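Local coordinates for hypothetical protein (Giardia lamblia, PDB 3I3F) that is of unknown function but belongs to the endoribonuclease L-PSP (YjgF-like) family and can bind pentanoic acid, at residues Thr64-Asn67 against Ile68-Leu72; Ala99-Asn102 against Glu103-Glu107. All blocks are in the same frame, centred on the assembly; numbering follows the deposited sequence.

Contact 1. Residues Thr64-Asn67 against Ile68-Leu72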
# COMPACT_ATOMS: atom_id res chain seq x y z
N THR A 64 16.01 -9.18 -4.44
CA THR A 64 14.74 -8.45 -4.52
C THR A 64 14.88 -7.18 -5.34
O THR A 64 14.07 -6.92 -6.23
CB THR A 64 14.20 -8.11 -3.12
OG1 THR A 64 13.89 -9.32 -2.42
CG2 THR A 64 12.93 -7.26 -3.22
N PHE A 65 15.91 -6.39 -5.06
CA PHE A 65 16.10 -5.13 -5.78
C PHE A 65 16.64 -5.33 -7.20
O PHE A 65 16.37 -4.51 -8.07
CB PHE A 65 16.93 -4.15 -4.97
CG PHE A 65 16.16 -3.52 -3.85
CD1 PHE A 65 15.17 -2.58 -4.12
CD2 PHE A 65 16.38 -3.88 -2.53
CE1 PHE A 65 14.43 -2.01 -3.10
CE2 PHE A 65 15.65 -3.31 -1.50
CZ PHE A 65 14.66 -2.38 -1.79
N ASP A 66 17.36 -6.42 -7.43
CA ASP A 66 17.74 -6.80 -8.79
C ASP A 66 16.49 -7.13 -9.62
O ASP A 66 16.37 -6.69 -10.76
CB ASP A 66 18.70 -8.00 -8.79
CG ASP A 66 19.35 -8.23 -10.14
OD1 ASP A 66 19.92 -7.27 -10.71
OD2 ASP A 66 19.30 -9.38 -10.64
N ASN A 67 15.57 -7.89 -9.03
CA ASN A 67 14.28 -8.18 -9.67
C ASN A 67 13.51 -6.91 -10.01
O ASN A 67 13.00 -6.75 -11.12
CB ASN A 67 13.41 -9.07 -8.77
CG ASN A 67 13.94 -10.49 -8.64
OD1 ASN A 67 14.83 -10.91 -9.39
ND2 ASN A 67 13.39 -11.24 -7.70
N ILE A 68 13.43 -5.99 -9.04
CA ILE A 68 12.75 -4.71 -9.24
C ILE A 68 13.41 -3.90 -10.35
O ILE A 68 12.72 -3.37 -11.22
CB ILE A 68 12.71 -3.89 -7.93
CG1 ILE A 68 11.77 -4.55 -6.92
CG2 ILE A 68 12.26 -2.46 -8.19
CD1 ILE A 68 11.91 -4.03 -5.51
N ARG A 69 14.74 -3.81 -10.34
CA ARG A 69 15.47 -3.08 -11.37
C ARG A 69 15.18 -3.64 -12.76
O ARG A 69 14.87 -2.89 -13.69
CB ARG A 69 16.98 -3.14 -11.10
CG ARG A 69 17.82 -2.33 -12.10
CD ARG A 69 19.32 -2.57 -11.91
NE ARG A 69 19.69 -3.97 -12.11
CZ ARG A 69 19.83 -4.57 -13.30
NH1 ARG A 69 19.62 -3.91 -14.43
NH2 ARG A 69 20.17 -5.85 -13.35
N LYS A 70 15.27 -4.96 -12.91
CA LYS A 70 15.03 -5.61 -14.19
C LYS A 70 13.60 -5.41 -14.68
O LYS A 70 13.38 -5.12 -15.86
CB LYS A 70 15.36 -7.11 -14.12
CG LYS A 70 16.85 -7.40 -14.02
CD LYS A 70 17.11 -8.89 -13.99
CE LYS A 70 18.58 -9.20 -13.78
NZ LYS A 70 18.80 -10.62 -13.39
N CYS A 71 12.63 -5.56 -13.79
CA CYS A 71 11.22 -5.34 -14.15
C CYS A 71 10.98 -3.91 -14.63
O CYS A 71 10.35 -3.70 -15.66
CB CYS A 71 10.30 -5.65 -12.97
SG CYS A 71 10.10 -7.40 -12.62
N LEU A 72 11.50 -2.94 -13.88
CA LEU A 72 11.29 -1.53 -14.23
C LEU A 72 11.95 -1.17 -15.56
O LEU A 72 11.35 -0.48 -16.38
CB LEU A 72 11.80 -0.61 -13.11
CG LEU A 72 10.97 -0.64 -11.83
CD1 LEU A 72 11.60 0.22 -10.75
CD2 LEU A 72 9.54 -0.18 -12.10
O HOH W 1 20.58 -4.81 -9.73
O HOH W 2 16.28 -11.69 -11.80
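T64-N67 runs straight into I68-L72 as one unbroken alpha helix, and four i to i+4 backbone bonds tie the halves together: I68 N to T64 O, R69 N to F65 O, K70 N to D66 O and C71 N to N67 O, all 2.9 to 3.0 Å long. On the outer side of this amphipathic helix, D66 centres an i to i+3 and i to i+4 salt-bridge network. Its CG stands anti to the backbone N (chi1 -168°), which sets the carboxylate out from the helix. OD1 takes R69 NH2 at 3.0 Å and OD2 takes K70 NZ at 3.1 Å, each on the syn side and roughly 26° out of the carboxylate plane. The bend of R69 at chi3 (61°) turns the edge of its guanidinium toward D66; a water closes the ring, donating to D66 OD1 and accepting from R69 NE, both at 2.7 Å. K70 NZ also pairs with D22, while R69 NH1 forms a salt bridge with E73. On the inner side, I68 CD1 sits 3.8 Å from F65 CD1 and 4.1 Å from T64 CG2, the side chains lying alongside. N67 ND2 donates to I47 O, and its OD1 accepts from Q63 NE2. I68, T64 and F65 pack on V133 of strand 131-139, I68 and L72 also rest on strand 38-41, and F65 meets F101 and V108 of helix 95-108.

Contact 2. Residues Ala99-Asn102 against Glu103-Glu107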
# COMPACT_ATOMS: atom_id res chain seq x y z
N ALA A 99 18.86 -3.64 10.33
CA ALA A 99 19.88 -2.62 10.07
C ALA A 99 20.65 -2.93 8.79
O ALA A 99 20.95 -2.03 8.01
CB ALA A 99 20.84 -2.50 11.25
N ARG A 100 20.97 -4.21 8.57
CA ARG A 100 21.68 -4.61 7.36
C ARG A 100 20.83 -4.35 6.12
O ARG A 100 21.34 -3.91 5.09
CB ARG A 100 22.10 -6.09 7.42
CG ARG A 100 22.94 -6.56 6.22
CD ARG A 100 24.10 -5.62 5.93
NE ARG A 100 24.98 -6.09 4.87
CZ ARG A 100 25.84 -5.31 4.22
NH1 ARG A 100 25.94 -4.01 4.50
NH2 ARG A 100 26.62 -5.82 3.27
N PHE A 101 19.52 -4.59 6.22
CA PHE A 101 18.63 -4.27 5.12
C PHE A 101 18.75 -2.80 4.71
O PHE A 101 18.86 -2.50 3.52
CB PHE A 101 17.17 -4.58 5.45
CG PHE A 101 16.21 -4.04 4.44
CD1 PHE A 101 15.93 -4.75 3.28
CD2 PHE A 101 15.63 -2.79 4.61
CE1 PHE A 101 15.07 -4.23 2.32
CE2 PHE A 101 14.77 -2.27 3.65
CZ PHE A 101 14.49 -2.99 2.51
N ASN A 102 18.73 -1.91 5.69
CA ASN A 102 18.81 -0.47 5.40
C ASN A 102 20.17 -0.05 4.83
O ASN A 102 20.23 0.83 3.97
CB ASN A 102 18.45 0.36 6.63
CG ASN A 102 16.96 0.32 6.93
OD1 ASN A 102 16.13 0.42 6.02
ND2 ASN A 102 16.62 0.17 8.20
N GLU A 103 21.24 -0.69 5.28
CA GLU A 103 22.56 -0.46 4.70
C GLU A 103 22.56 -0.83 3.22
O GLU A 103 23.05 -0.06 2.39
CB GLU A 103 23.63 -1.27 5.44
CG GLU A 103 23.84 -0.84 6.88
CD GLU A 103 24.77 -1.76 7.67
OE1 GLU A 103 25.12 -2.86 7.17
OE2 GLU A 103 25.13 -1.39 8.80
N LEU A 104 22.00 -1.99 2.90
CA LEU A 104 21.90 -2.45 1.51
C LEU A 104 20.95 -1.57 0.70
O LEU A 104 21.22 -1.28 -0.47
CB LEU A 104 21.43 -3.91 1.46
CG LEU A 104 22.40 -4.92 2.05
CD1 LEU A 104 21.70 -6.23 2.34
CD2 LEU A 104 23.59 -5.13 1.12
N TYR A 105 19.86 -1.14 1.32
CA TYR A 105 18.90 -0.24 0.69
C TYR A 105 19.57 1.04 0.21
O TYR A 105 19.31 1.51 -0.90
CB TYR A 105 17.77 0.10 1.67
CG TYR A 105 16.64 0.88 1.05
CD1 TYR A 105 15.59 0.23 0.41
CD2 TYR A 105 16.61 2.27 1.12
CE1 TYR A 105 14.54 0.94 -0.15
CE2 TYR A 105 15.56 2.99 0.56
CZ TYR A 105 14.53 2.32 -0.07
OH TYR A 105 13.49 3.02 -0.63
N ARG A 106 20.45 1.59 1.04
CA ARG A 106 21.17 2.82 0.70
C ARG A 106 22.21 2.61 -0.40
O ARG A 106 22.64 3.58 -1.02
CB ARG A 106 21.81 3.43 1.95
CG ARG A 106 20.81 4.04 2.91
CD ARG A 106 21.50 4.82 4.02
NE ARG A 106 22.32 3.96 4.87
CZ ARG A 106 21.89 3.34 5.98
NH1 ARG A 106 20.64 3.47 6.41
NH2 ARG A 106 22.74 2.58 6.66
N GLU A 107 22.63 1.37 -0.64
CA GLU A 107 23.50 1.05 -1.78
C GLU A 107 22.71 0.99 -3.09
O GLU A 107 23.28 1.17 -4.16
CB GLU A 107 24.23 -0.27 -1.56
CG GLU A 107 25.23 -0.24 -0.42
CD GLU A 107 25.92 -1.58 -0.19
OE1 GLU A 107 25.61 -2.55 -0.91
OE2 GLU A 107 26.79 -1.65 0.70
O HOH W 3 21.18 0.52 8.67
O HOH W 4 26.85 -1.60 3.41
O HOH W 5 27.76 -4.16 1.16
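R100 meets two side chains of the next turn, E103 by charge and L104 by packing. The salt bridge runs from R100 NH1 to E103 OE1 at 3.0 Å, reaching the oxygen on its anti side, with guanidinium and carboxylate planes 79° apart. A bend at chi2 (50°) turns the arginine forward along the helix, where L104 CD2 sits over the centre of one guanidinium face, 3.7 Å above the plane. Two waters link NH1 and NH2 to E107 OE2, and NH2 also pairs with E58. R106 turns its guanidinium face over N102 O, 3.5 Å above the plane, while that oxygen accepts the backbone N of R106; a third water connects R106 NH2 with A99 O. The aromatic pair is oblique: F101 CZ comes within 4.0 Å of Y105 CD1, the side chains pointing the same way with ring planes 36° apart. Main-chain bonds from E103, L104 and Y105 to A99, R100 and F101 complete the helical turn. The helix belongs to a beta-alpha-beta unit between strands 82-90 and 117-123. F101 and Y105 pack on strand 82-90, L104 and F101 on helix 56-74, and R106 NH1 bonds N28 of the second subunit.

In the fold
Contacts 1 and 2 lie on the two helices of the chain, 56-74 and 95-108, with centres about 16 Å apart, and they meet through aromatic packing: F65 CZ lies 3.5 Å from Y105 CD1, and F65 CE2 lies 4.0 Å from F101 CE1. Thus F65 in contact 1 joins the oblique pair of contact 2. The side chain of N67 stays about 9 Å from a bound pentanoic acid, too far for contact, whereas that of N102 is about 5 Å from one. N102 OD1 bonds R118, which, with C119 and C120, lines a pentanoic acid pocket; Y105 makes a cation-pi contact with the same arginine. N102 and Y105 are thus second-shell partners of R118, a residue of that pocket.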